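RIM-binding protein, isoform F (Drosophila melanogaster, PDB 4Z8A) probably acts as a scaffold at the presynaptic active zone, its third SH3 domain binding a peptide derived from the calcium channel Cacophony. Local coordinates at residues M15-D20 and L37-G42. Numbering follows the deposited sequence.
Sequences MIALYD and LCFKTG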
loop_
_atom_site.group_PDB
_atom_site.type_symbol
_atom_site.label_atom_id
_atom_site.label_comp_id
_atom_site.label_asym_id
_atom_site.label_seq_id
_atom_site.Cartn_x
_atom_site.Cartn_y
_atom_site.Cartn_z
ATOM N N MET A 15 -6.578 2.460 -5.460
ATOM C CA MET A 15 -6.934 2.004 -4.128
ATOM C C MET A 15 -7.150 3.169 -3.176
ATOM O O MET A 15 -6.311 4.058 -3.068
ATOM C CB MET A 15 -5.849 1.079 -3.582
ATOM C CG MET A 15 -5.694 -0.204 -4.386
ATOM S SD MET A 15 -4.772 -1.492 -3.531
ATOM C CE MET A 15 -6.020 -2.030 -2.340
ATOM N N ILE A 16 -8.275 3.140 -2.481
ATOM C CA ILE A 16 -8.651 4.173 -1.534
ATOM C C ILE A 16 -7.993 3.953 -0.163
ATOM O O ILE A 16 -8.112 2.872 0.442
ATOM C CB ILE A 16 -10.187 4.189 -1.328
ATOM C CG1 ILE A 16 -10.920 4.326 -2.661
ATOM C CG2 ILE A 16 -10.593 5.299 -0.388
ATOM C CD1 ILE A 16 -12.422 3.989 -2.519
ATOM N N ALA A 17 -7.333 4.988 0.340
ATOM C CA ALA A 17 -6.787 4.960 1.694
ATOM C C ALA A 17 -7.899 5.117 2.703
ATOM O O ALA A 17 -8.667 6.058 2.625
ATOM C CB ALA A 17 -5.732 6.081 1.873
ATOM N N LEU A 18 -7.980 4.177 3.652
ATOM C CA LEU A 18 -9.017 4.193 4.679
ATOM C C LEU A 18 -8.559 4.779 6.005
ATOM O O LEU A 18 -9.381 5.072 6.885
ATOM C CB LEU A 18 -9.533 2.758 4.918
ATOM C CG LEU A 18 -10.260 2.173 3.702
ATOM C CD1 LEU A 18 -10.704 0.738 3.998
ATOM C CD2 LEU A 18 -11.482 3.026 3.327
ATOM N N TYR A 19 -7.243 4.960 6.143
ATOM C CA TYR A 19 -6.635 5.443 7.377
ATOM C C TYR A 19 -5.424 6.298 7.041
ATOM O O TYR A 19 -4.759 6.038 6.028
ATOM C CB TYR A 19 -6.190 4.266 8.264
ATOM C CG TYR A 19 -7.337 3.354 8.613
ATOM C CD1 TYR A 19 -8.153 3.622 9.714
ATOM C CD2 TYR A 19 -7.635 2.251 7.827
ATOM C CE1 TYR A 19 -9.250 2.784 10.033
ATOM C CE2 TYR A 19 -8.722 1.423 8.137
ATOM C CZ TYR A 19 -9.510 1.692 9.240
ATOM O OH TYR A 19 -10.574 0.848 9.512
ATOM N N ASP A 20 -5.123 7.277 7.894
ATOM C CA ASP A 20 -3.921 8.102 7.690
ATOM C C ASP A 20 -2.689 7.252 7.885
ATOM O O ASP A 20 -2.669 6.424 8.800
ATOM C CB ASP A 20 -3.866 9.258 8.670
ATOM C CG ASP A 20 -4.977 10.254 8.469
ATOM O OD1 ASP A 20 -5.692 10.187 7.453
ATOM O OD2 ASP A 20 -5.141 11.114 9.350
ATOM N N LEU A 37 5.485 5.595 1.412
ATOM C CA LEU A 37 4.722 6.766 1.020
ATOM C C LEU A 37 3.801 7.227 2.159
ATOM O O LEU A 37 3.213 6.395 2.861
ATOM C CB LEU A 37 3.919 6.423 -0.243
ATOM C CG LEU A 37 3.196 7.460 -1.089
ATOM C CD1 LEU A 37 4.170 8.500 -1.573
ATOM C CD2 LEU A 37 2.565 6.744 -2.281
ATOM N N CYS A 38 3.726 8.544 2.363
ATOM C CA CYS A 38 2.790 9.141 3.307
ATOM C C CYS A 38 1.430 9.406 2.635
ATOM O O CYS A 38 1.388 9.814 1.486
ATOM C CB CYS A 38 3.388 10.444 3.841
ATOM S SG CYS A 38 2.513 11.208 5.194
ATOM N N PHE A 39 0.321 9.190 3.349
ATOM C CA PHE A 39 -0.982 9.522 2.767
ATOM C C PHE A 39 -2.052 9.726 3.831
ATOM O O PHE A 39 -1.834 9.418 5.005
ATOM C CB PHE A 39 -1.437 8.441 1.769
ATOM C CG PHE A 39 -1.436 7.035 2.332
ATOM C CD1 PHE A 39 -2.526 6.550 3.023
ATOM C CD2 PHE A 39 -0.329 6.211 2.170
ATOM C CE1 PHE A 39 -2.527 5.269 3.525
ATOM C CE2 PHE A 39 -0.321 4.944 2.659
ATOM C CZ PHE A 39 -1.430 4.464 3.349
ATOM N N LYS A 40 -3.201 10.250 3.401
ATOM C CA LYS A 40 -4.319 10.550 4.297
ATOM C C LYS A 40 -5.580 9.813 3.880
ATOM O O LYS A 40 -5.785 9.497 2.708
ATOM C CB LYS A 40 -4.588 12.058 4.332
ATOM C CG LYS A 40 -3.409 12.890 4.876
ATOM C CD LYS A 40 -3.260 12.742 6.383
ATOM C CE LYS A 40 -2.199 13.702 6.927
ATOM N NZ LYS A 40 -2.202 13.762 8.411
ATOM N N THR A 41 -6.435 9.544 4.854
ATOM C CA THR A 41 -7.726 8.923 4.580
ATOM C C THR A 41 -8.455 9.595 3.410
ATOM O O THR A 41 -8.532 10.814 3.360
ATOM C CB THR A 41 -8.604 9.012 5.813
ATOM O OG1 THR A 41 -7.950 8.350 6.897
ATOM C CG2 THR A 41 -10.003 8.376 5.571
ATOM N N GLY A 42 -8.989 8.804 2.488
ATOM C CA GLY A 42 -9.741 9.380 1.369
ATOM C C GLY A 42 -8.901 9.647 0.129
ATOM O O GLY A 42 -9.455 9.830 -0.957
#
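Two donors of one residue grip OD1 of D20: the backbone N of T41 at 2.8 Å and, from the same T41, the hydroxyl OG1 at 3.0 Å. The N-H points straight at the oxygen and meets it nearly along the carboxylate C-O bond, whereas the hydroxyl comes from above the carboxylate plane, 50° out of it. T41 can bring both because its OG1 lies anti to the carbonyl carbon (chi1 -59°), beside its own backbone N. In one of its two conformers K40 brings CD to 3.7 Å from CG of D20 and NZ to 4.1 Å from OD2, too far for a salt bridge. Further along, the backbone N of G42 gives an almost linear bond of 2.8 Å to A17 O, and the backbone of G42 (phi 93°, psi near zero) has no room for a side chain beside the carbonyl oxygen of T41. In this SH3 domain the contact joins the RT loop, where it leaves strand 12-16, to the returning arm of that loop just before strand 44-48. The ALYD motif, A17 to D20, lines the peptide groove with one side and holds the loop's far arm with the other: Y19 OH bonds to the backbone of the bound peptide and L18 O to one of its polar side chains. A valine in place of T41 lacks the hydroxyl, and the carboxylate of D20, keeping the backbone N-H on OD1, would probably turn more freely. On the inner side, CB of A17 touches CD1 of F39 at 3.4 Å, and CE1 of that ring lies equally near Y19 O; beyond them the phenyl group reaches I45, L61, V68 and F72 in the domain's hydrophobic core.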